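Local coordinates for uncharacterized protein (Pseudomonas syringae pv. tomato, PDB 3K4I) that is of unknown function but belongs to the RraA-like family and assembles from three copies of the chain, at residues Thr10-Ala13 / Gln14-Asp18; Ala31-Leu35 / Gly36-Gly40; Ile163-Gln166 / Pro167-Met171; Val179-Gln183 / Gln184-Glu188. All coordinates share one frame; numbering follows the deposited sequence.

Contact 1 (Thr10-Ala13 / Gln14-Asp18); sequences TPIA and QSVLD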
loop_
_atom_site.group_PDB
_atom_site.type_symbol
_atom_site.label_atom_id
_atom_site.label_comp_id
_atom_site.label_asym_id
_atom_site.label_seq_id
_atom_site.Cartn_x
_atom_site.Cartn_y
_atom_site.Cartn_z
ATOM N N THR C 10 -25.718 17.778 15.800
ATOM C CA THR C 10 -25.288 17.844 17.184
ATOM C C THR C 10 -23.866 18.369 17.263
ATOM O O THR C 10 -22.939 17.703 16.814
ATOM C CB THR C 10 -25.359 16.450 17.860
ATOM O OG1 THR C 10 -26.696 15.940 17.752
ATOM C CG2 THR C 10 -24.988 16.539 19.345
ATOM N N PRO C 11 -23.685 19.564 17.868
ATOM C CA PRO C 11 -22.339 20.060 18.110
ATOM C C PRO C 11 -21.601 19.158 19.079
ATOM O O PRO C 11 -22.216 18.545 19.958
ATOM C CB PRO C 11 -22.568 21.453 18.729
ATOM C CG PRO C 11 -23.974 21.479 19.142
ATOM C CD PRO C 11 -24.707 20.574 18.206
ATOM N N ILE C 12 -20.292 19.054 18.879
ATOM C CA ILE C 12 -19.450 18.184 19.676
ATOM C C ILE C 12 -18.443 19.080 20.385
ATOM O O ILE C 12 -17.781 19.888 19.739
ATOM C CB ILE C 12 -18.740 17.161 18.791
ATOM C CG1 ILE C 12 -19.767 16.202 18.166
ATOM C CG2 ILE C 12 -17.693 16.360 19.597
ATOM C CD1 ILE C 12 -19.225 15.377 17.001
ATOM N N ALA C 13 -18.336 18.920 21.700
ATOM C CA ALA C 13 -17.508 19.807 22.533
ATOM C C ALA C 13 -16.032 19.643 22.202
ATOM O O ALA C 13 -15.574 18.534 21.887
ATOM C CB ALA C 13 -17.758 19.534 23.985
ATOM N N GLN C 14 -15.281 20.745 22.278
ATOM C CA GLN C 14 -13.866 20.707 21.925
ATOM C C GLN C 14 -13.138 19.657 22.759
ATOM O O GLN C 14 -12.213 18.996 22.269
ATOM C CB GLN C 14 -13.197 22.086 22.098
ATOM C CG GLN C 14 -11.786 22.164 21.468
ATOM C CD GLN C 14 -11.747 21.773 19.986
ATOM O OE1 GLN C 14 -12.585 22.200 19.183
ATOM N NE2 GLN C 14 -10.751 20.967 19.618
ATOM N N SER C 15 -13.585 19.493 24.003
ATOM C CA SER C 15 -12.969 18.557 24.967
ATOM C C SER C 15 -13.020 17.114 24.482
ATOM O O SER C 15 -12.060 16.351 24.671
ATOM C CB SER C 15 -13.627 18.672 26.344
ATOM O OG SER C 15 -15.034 18.461 26.278
ATOM N N VAL C 16 -14.138 16.759 23.842
ATOM C CA VAL C 16 -14.346 15.418 23.276
ATOM C C VAL C 16 -13.385 15.207 22.112
ATOM O O VAL C 16 -12.767 14.152 21.994
ATOM C CB VAL C 16 -15.833 15.239 22.845
ATOM C CG1 VAL C 16 -16.042 13.961 22.003
ATOM C CG2 VAL C 16 -16.760 15.219 24.072
ATOM N N LEU C 17 -13.221 16.235 21.279
ATOM C CA LEU C 17 -12.242 16.193 20.188
ATOM C C LEU C 17 -10.812 16.094 20.726
ATOM O O LEU C 17 -10.000 15.325 20.200
ATOM C CB LEU C 17 -12.405 17.410 19.261
ATOM C CG LEU C 17 -13.753 17.502 18.537
ATOM C CD1 LEU C 17 -14.166 18.946 18.203
ATOM C CD2 LEU C 17 -13.785 16.645 17.270
ATOM N N ASP C 18 -10.518 16.832 21.799
ATOM C CA ASP C 18 -9.170 16.806 22.356
ATOM C C ASP C 18 -8.803 15.419 22.867
ATOM O O ASP C 18 -7.697 14.934 22.603
ATOM C CB ASP C 18 -8.968 17.901 23.418
ATOM C CG ASP C 18 -9.101 19.305 22.832
ATOM O OD1 ASP C 18 -8.742 19.485 21.646
ATOM O OD2 ASP C 18 -9.576 20.219 23.534
#
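A first torsion of -66° in I12 turns CG2 to the side opposite its backbone N, and chi1 of 169° in V16 does the same for CG1. These two methyl groups therefore face each other, I12 CG2 to V16 CG1 at 3.8 Å, with the side chains crossing at about a right angle. L17 approaches the same methyl with its branch point, I12 CG2 to L17 CG at 4.2 Å. Beta-branching suits I12: one branch serves the first turn of the helix, while the longer one, ending in CD1, can enter the protein. In sequence between I12 and V16, A13 takes the N-cap position, right before the helix. Its methyl has no acceptor to cap the first N-H groups. As the helix begins, A13 O takes weak hydrogen bonds from V16 N at 3.0 Å and from L17 N at 3.3 Å, the second being the straighter. On the helix itself, the chain of Q14 bends at chi2 and swings its amide toward D18, one turn on. Q14 NE2 donates to D18 OD1 over 3.2 Å; the oxygen lies nearly in the amide plane but is met from above the carboxylate plane. The apolar side of the turn faces inward: I12 and L17 rest on I56 of strand 53-63 and L170 of strand 170-174, while I12 and V16 lie against A186 and V190 of helix 186-207, respectively.

Contact 2 (Ala31-Leu35 / Gly36-Gly40); sequences ALDSL and GIDGG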
loop_
_atom_site.group_PDB
_atom_site.type_symbol
_atom_site.label_atom_id
_atom_site.label_comp_id
_atom_site.label_asym_id
_atom_site.label_seq_id
_atom_site.Cartn_x
_atom_site.Cartn_y
_atom_site.Cartn_z
ATOM N N ALA C 31 -15.835 0.670 20.822
ATOM C CA ALA C 31 -16.872 1.435 21.524
ATOM C C ALA C 31 -18.166 1.493 20.707
ATOM O O ALA C 31 -19.266 1.287 21.226
ATOM C CB ALA C 31 -16.373 2.849 21.827
ATOM N N LEU C 32 -18.022 1.809 19.433
ATOM C CA LEU C 32 -19.170 1.788 18.533
ATOM C C LEU C 32 -19.833 0.414 18.525
ATOM O O LEU C 32 -21.051 0.330 18.610
ATOM C CB LEU C 32 -18.770 2.179 17.135
ATOM C CG LEU C 32 -18.563 3.680 16.961
ATOM C CD1 LEU C 32 -17.784 3.863 15.636
ATOM C CD2 LEU C 32 -19.897 4.435 16.901
ATOM N N ASP C 33 -19.021 -0.642 18.456
ATOM C CA ASP C 33 -19.560 -2.002 18.386
ATOM C C ASP C 33 -20.413 -2.286 19.616
ATOM O O ASP C 33 -21.425 -2.977 19.532
ATOM C CB ASP C 33 -18.430 -3.043 18.346
ATOM C CG ASP C 33 -17.788 -3.176 16.989
ATOM O OD1 ASP C 33 -18.238 -2.513 16.025
ATOM O OD2 ASP C 33 -16.815 -3.961 16.906
ATOM N N SER C 34 -19.989 -1.764 20.776
ATOM C CA SER C 34 -20.747 -1.929 22.024
ATOM C C SER C 34 -22.078 -1.204 22.006
ATOM O O SER C 34 -22.939 -1.441 22.866
ATOM C CB SER C 34 -19.909 -1.512 23.264
ATOM O OG SER C 34 -19.796 -0.114 23.369
ATOM N N LEU C 35 -22.250 -0.326 21.019
ATOM C CA LEU C 35 -23.505 0.382 20.800
ATOM C C LEU C 35 -24.263 -0.189 19.584
ATOM O O LEU C 35 -25.337 0.291 19.240
ATOM C CB LEU C 35 -23.281 1.906 20.718
ATOM C CG LEU C 35 -22.715 2.554 22.018
ATOM C CD1 LEU C 35 -22.136 3.945 21.765
ATOM C CD2 LEU C 35 -23.749 2.588 23.135
ATOM N N GLY C 36 -23.696 -1.213 18.944
ATOM C CA GLY C 36 -24.397 -1.940 17.870
ATOM C C GLY C 36 -24.165 -1.355 16.493
ATOM O O GLY C 36 -24.928 -1.620 15.571
ATOM N N ILE C 37 -23.103 -0.574 16.346
ATOM C CA ILE C 37 -22.894 0.250 15.149
ATOM C C ILE C 37 -21.510 -0.036 14.562
ATOM O O ILE C 37 -20.520 -0.083 15.292
ATOM C CB ILE C 37 -22.998 1.754 15.536
ATOM C CG1 ILE C 37 -24.453 2.103 15.867
ATOM C CG2 ILE C 37 -22.450 2.703 14.435
ATOM C CD1 ILE C 37 -24.547 3.363 16.694
ATOM N N ASP C 38 -21.459 -0.288 13.260
ATOM C CA ASP C 38 -20.200 -0.413 12.530
ATOM C C ASP C 38 -19.741 0.957 12.161
ATOM O O ASP C 38 -20.558 1.759 11.708
ATOM C CB ASP C 38 -20.456 -1.137 11.187
ATOM C CG ASP C 38 -20.658 -2.632 11.335
ATOM O OD1 ASP C 38 -20.381 -3.176 12.408
ATOM O OD2 ASP C 38 -21.086 -3.285 10.341
ATOM N N GLY C 39 -18.449 1.234 12.319
ATOM C CA GLY C 39 -17.948 2.559 11.956
ATOM C C GLY C 39 -16.831 2.567 10.937
ATOM O O GLY C 39 -16.499 3.607 10.414
ATOM N N GLY C 40 -16.239 1.414 10.651
ATOM C CA GLY C 40 -15.064 1.390 9.754
ATOM C C GLY C 40 -15.384 1.519 8.285
ATOM O O GLY C 40 -16.412 1.012 7.824
HETATM O O HOH W 1 -21.066 -3.159 15.215
HETATM O O HOH W 2 -17.196 -0.297 14.495
#
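L32 meets I37 and G39 where helix 25-33 finishes in a Schellman motif, with G36 at positive phi. Followed outward, L32 first brings CB to 3.4 Å from I37 O; beyond CG the branches part, CD2 meeting I37 CG2 at 3.9 Å and CD1 lying 3.9 Å from G39 CA. Having no side chain, G39 leaves room for that methyl, and glycine also suits G36, whose backbone angles would press a CB against the carbonyl O of L35. The reversal is fixed by two bonds: I37 N to L32 O at 3.2 Å, and G36 N to D33 O, the latter coming from well above the carbonyl plane. L32 O is gripped twice, since L35 N reaches it from the opposite face to I37 N. The carboxylates of D33 and D38 come close, and R148 of the second subunit forms a salt bridge with each, probably offsetting their like charge; the helix end is thus part of a subunit interface. One water accepts from G39 N and lies 2.9 Å from D33 OD1, to which it probably donates. Another lies 3.0 Å from D33 OD1 and 2.9 Å from D38 OD1, donating a hydrogen bond to each.

Contact 3 (Ile163-Gln166 / Pro167-Met171); sequences ITIQ and PGDLM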
loop_
_atom_site.group_PDB
_atom_site.type_symbol
_atom_site.label_atom_id
_atom_site.label_comp_id
_atom_site.label_asym_id
_atom_site.label_seq_id
_atom_site.Cartn_x
_atom_site.Cartn_y
_atom_site.Cartn_z
ATOM N N ILE C 163 -22.087 2.468 5.147
ATOM C CA ILE C 163 -21.896 3.320 6.327
ATOM C C ILE C 163 -22.293 4.733 5.965
ATOM O O ILE C 163 -21.758 5.316 5.047
ATOM C CB ILE C 163 -20.418 3.303 6.805
ATOM C CG1 ILE C 163 -19.939 1.858 6.998
ATOM C CG2 ILE C 163 -20.211 4.115 8.108
ATOM C CD1 ILE C 163 -20.727 1.126 8.058
ATOM N N THR C 164 -23.225 5.282 6.731
ATOM C CA THR C 164 -23.708 6.620 6.529
ATOM C C THR C 164 -22.784 7.608 7.255
ATOM O O THR C 164 -22.410 7.353 8.401
ATOM C CB THR C 164 -25.151 6.740 7.059
ATOM O OG1 THR C 164 -26.024 6.045 6.154
ATOM C CG2 THR C 164 -25.581 8.220 7.175
ATOM N N ILE C 165 -22.409 8.686 6.563
ATOM C CA ILE C 165 -21.650 9.821 7.139
ATOM C C ILE C 165 -22.547 11.039 6.965
ATOM O O ILE C 165 -22.951 11.405 5.838
ATOM C CB ILE C 165 -20.283 10.104 6.444
ATOM C CG1 ILE C 165 -19.358 8.872 6.476
ATOM C CG2 ILE C 165 -19.589 11.274 7.108
ATOM C CD1 ILE C 165 -19.376 8.057 5.188
ATOM N N GLN C 166 -22.916 11.631 8.092
ATOM C CA GLN C 166 -23.644 12.886 8.107
ATOM C C GLN C 166 -22.659 14.027 8.372
ATOM O O GLN C 166 -21.714 13.863 9.152
ATOM C CB GLN C 166 -24.667 12.874 9.248
ATOM C CG GLN C 166 -25.825 11.903 9.088
ATOM C CD GLN C 166 -26.872 12.405 8.127
ATOM O OE1 GLN C 166 -26.735 13.476 7.541
ATOM N NE2 GLN C 166 -27.934 11.616 7.943
ATOM N N PRO C 167 -22.880 15.182 7.714
ATOM C CA PRO C 167 -22.124 16.388 8.068
ATOM C C PRO C 167 -22.178 16.571 9.580
ATOM O O PRO C 167 -23.269 16.576 10.183
ATOM C CB PRO C 167 -22.901 17.518 7.396
ATOM C CG PRO C 167 -23.732 16.837 6.305
ATOM C CD PRO C 167 -24.014 15.458 6.805
ATOM N N GLY C 168 -21.008 16.738 10.178
ATOM C CA GLY C 168 -20.943 16.960 11.637
ATOM C C GLY C 168 -20.518 15.724 12.418
ATOM O O GLY C 168 -20.217 15.794 13.615
ATOM N N ASP C 169 -20.484 14.574 11.747
ATOM C CA ASP C 169 -20.036 13.337 12.411
ATOM C C ASP C 169 -18.551 13.435 12.836
ATOM O O ASP C 169 -17.758 14.175 12.256
ATOM C CB ASP C 169 -20.262 12.112 11.519
ATOM C CG ASP C 169 -21.726 11.634 11.508
ATOM O OD1 ASP C 169 -22.576 12.082 12.308
ATOM O OD2 ASP C 169 -22.017 10.725 10.693
ATOM N N LEU C 170 -18.188 12.681 13.849
ATOM C CA LEU C 170 -16.815 12.682 14.303
ATOM C C LEU C 170 -15.974 11.686 13.487
ATOM O O LEU C 170 -16.262 10.488 13.492
ATOM C CB LEU C 170 -16.806 12.340 15.794
ATOM C CG LEU C 170 -15.427 12.062 16.407
ATOM C CD1 LEU C 170 -14.562 13.313 16.362
ATOM C CD2 LEU C 170 -15.611 11.553 17.841
HETATM N N MSE C 171 -14.910 12.172 12.844
HETATM C CA MSE C 171 -14.039 11.309 11.991
HETATM C C MSE C 171 -12.717 11.131 12.692
HETATM O O MSE C 171 -12.082 12.142 13.120
HETATM C CB MSE C 171 -13.742 11.982 10.641
HETATM C CG MSE C 171 -14.953 12.304 9.801
HETATM SE SE MSE C 171 -16.007 10.704 9.318
HETATM C CE MSE C 171 -14.651 9.644 8.376
HETATM O O HOH W 3 -23.356 8.440 10.872
#
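D169 turns its carboxylate back across the bend toward the main chain of Q166. With chi1 at -78°, CG stands opposite the carbonyl carbon of D169, and this carries OD2 to 2.9 Å from Q166 N. The N-H points almost straight at the oxygen (167°) yet arrives from above the carboxylate plane, about 65° out of it. A backbone bond runs the other way, D169 N to Q166 O at 3.0 Å, closing a type II beta turn. Thus Q166 and D169 are clasped twice, once by the side chain and once by the main chain. The two middle residues fit the turn: the ring of P167 holds phi near the value required, and G168 takes a positive phi that would jam a side chain against the preceding carbonyl. Q166 bends at chi2 and crosses the proline ring at a slant, so that OE1 lies 3.4 Å from P167 CD. A water extends the grip on D169 OD2, donating to it over 2.7 Å and also to T164 O. Apolar groups meet as well: I165 CG2 lies 4.2 Å from M171 SE, the selenium of a selenomethionine. The other carboxylate oxygen, D169 OD1, accepts a hydrogen bond from Q183 N, just after strand 177-181. The turn connects strand 163-165, paired with strand 158-160, to strand 170-174 of the larger sheet; I165 and M171 both pack on A57 of strand 53-63 and V180 of strand 177-181.

Contact 4 (Val179-Gln183 / Gln184-Glu188); sequences VVVPQ and QLAAE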
loop_
_atom_site.group_PDB
_atom_site.type_symbol
_atom_site.label_atom_id
_atom_site.label_comp_id
_atom_site.label_asym_id
_atom_site.label_seq_id
_atom_site.Cartn_x
_atom_site.Cartn_y
_atom_site.Cartn_z
ATOM N N VAL C 179 -12.654 5.686 10.833
ATOM C CA VAL C 179 -13.873 5.338 11.597
ATOM C C VAL C 179 -14.830 6.536 11.629
ATOM O O VAL C 179 -14.390 7.694 11.820
ATOM C CB VAL C 179 -13.541 4.932 13.050
ATOM C CG1 VAL C 179 -14.791 4.628 13.851
ATOM C CG2 VAL C 179 -12.612 3.737 13.089
ATOM N N VAL C 180 -16.120 6.269 11.406
ATOM C CA VAL C 180 -17.180 7.304 11.451
ATOM C C VAL C 180 -17.951 7.133 12.754
ATOM O O VAL C 180 -18.507 6.053 13.035
ATOM C CB VAL C 180 -18.223 7.158 10.300
ATOM C CG1 VAL C 180 -19.297 8.260 10.392
ATOM C CG2 VAL C 180 -17.513 7.128 8.925
ATOM N N VAL C 181 -17.971 8.183 13.570
ATOM C CA VAL C 181 -18.698 8.159 14.820
ATOM C C VAL C 181 -19.908 9.084 14.691
ATOM O O VAL C 181 -19.741 10.301 14.528
ATOM C CB VAL C 181 -17.792 8.648 16.009
ATOM C CG1 VAL C 181 -18.581 8.713 17.336
ATOM C CG2 VAL C 181 -16.555 7.770 16.163
ATOM N N PRO C 182 -21.138 8.538 14.805
ATOM C CA PRO C 182 -22.294 9.431 14.679
ATOM C C PRO C 182 -22.263 10.566 15.707
ATOM O O PRO C 182 -21.949 10.340 16.881
ATOM C CB PRO C 182 -23.492 8.517 14.961
ATOM C CG PRO C 182 -22.992 7.107 14.494
ATOM C CD PRO C 182 -21.539 7.129 15.002
ATOM N N GLN C 183 -22.567 11.767 15.245
ATOM C CA GLN C 183 -22.462 12.947 16.106
ATOM C C GLN C 183 -23.326 12.834 17.370
ATOM O O GLN C 183 -22.909 13.276 18.470
ATOM C CB GLN C 183 -22.772 14.237 15.322
ATOM C CG GLN C 183 -24.154 14.334 14.680
ATOM C CD GLN C 183 -24.146 15.312 13.539
ATOM O OE1 GLN C 183 -24.511 16.465 13.696
ATOM N NE2 GLN C 183 -23.722 14.857 12.369
ATOM N N GLN C 184 -24.510 12.257 17.247
ATOM C CA GLN C 184 -25.361 12.146 18.438
ATOM C C GLN C 184 -24.793 11.192 19.493
ATOM O O GLN C 184 -25.252 11.193 20.642
ATOM C CB GLN C 184 -26.791 11.750 18.057
ATOM C CG GLN C 184 -27.535 12.859 17.356
ATOM C CD GLN C 184 -28.766 12.381 16.652
ATOM O OE1 GLN C 184 -28.700 11.781 15.573
ATOM N NE2 GLN C 184 -29.907 12.670 17.236
ATOM N N LEU C 185 -23.814 10.375 19.116
ATOM C CA LEU C 185 -23.224 9.408 20.024
ATOM C C LEU C 185 -21.784 9.733 20.409
ATOM O O LEU C 185 -21.179 8.980 21.179
ATOM C CB LEU C 185 -23.244 8.001 19.405
ATOM C CG LEU C 185 -24.638 7.438 19.150
ATOM C CD1 LEU C 185 -24.492 6.128 18.393
ATOM C CD2 LEU C 185 -25.379 7.246 20.426
ATOM N N ALA C 186 -21.254 10.854 19.911
ATOM C CA ALA C 186 -19.818 11.076 19.943
ATOM C C ALA C 186 -19.241 11.091 21.355
ATOM O O ALA C 186 -18.277 10.369 21.612
ATOM C CB ALA C 186 -19.422 12.349 19.179
ATOM N N ALA C 187 -19.851 11.856 22.255
ATOM C CA ALA C 187 -19.400 11.917 23.661
ATOM C C ALA C 187 -19.404 10.534 24.331
ATOM O O ALA C 187 -18.437 10.136 24.979
ATOM C CB ALA C 187 -20.237 12.918 24.479
ATOM N N GLU C 188 -20.479 9.781 24.129
ATOM C CA GLU C 188 -20.600 8.462 24.725
ATOM C C GLU C 188 -19.561 7.489 24.135
ATOM O O GLU C 188 -18.986 6.691 24.858
ATOM C CB GLU C 188 -22.023 7.918 24.530
ATOM C CG GLU C 188 -22.261 6.488 25.049
ATOM C CD GLU C 188 -22.185 6.353 26.572
ATOM O OE1 GLU C 188 -22.369 7.366 27.313
ATOM O OE2 GLU C 188 -21.935 5.223 27.045
HETATM O O HOH W 4 -22.235 13.488 21.243
#
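V181 and A186, both buried, meet where strand 177-181 ends and helix 186-207 starts. V181 presents CG1, which sits 3.7 Å from A186 CA and 4.2 Å from A186 CB; the small alanine lets the helix backbone come this near. At the next position the ring of P182 reaches L185, CG to CD1 at 4.3 Å. Backbone bonds hold these apolar pairs in place: L185 N donates to P182 O at 2.9 Å, and A186 N to Q183 O at 3.3 Å, each donor lying above the carbonyl plane it addresses. In Q183, chi1 of 59° puts CG in the crowded position between N and the carbonyl carbon, 3.3 Å from Q184 N. From there the extended chain carries its amide away from the helix start to neighbouring segments, OE1 accepting from T10 N and NE2 donating to P167 O. Q184 likewise leads away, its NE2 bonded to P6 O, so both glutamines fasten the bend to other segments. A water donates to Q183 O over 2.9 Å and accepts from A187 N at 3.1 Å. The consequence is that Q183 O has two donors, and the water supplies an acceptor to an N-H in the first turn of the helix.

In the fold
Following the chain, contact 1 opens helix 14-19, contact 2 turns the chain out of helix 25-33, contact 3 bends between strands 163-165 and 170-174, and contact 4 leads from strand 177-181 into helix 186-207. All four are local and run in series; none nests within or crosses another. In space contact 4 touches the other three: its strand pairs with 170-174 of contact 3, G39 of contact 2 bonds to V180, and contact 1 packs on the start of helix 186-207. Contacts 1 and 3 also meet, as do contacts 2 and 3, at I163; only contacts 1 and 2 stay apart, about 11 Å between nearest atoms. Together they tie the N-terminal helices and helix 186-207 to the main sheet.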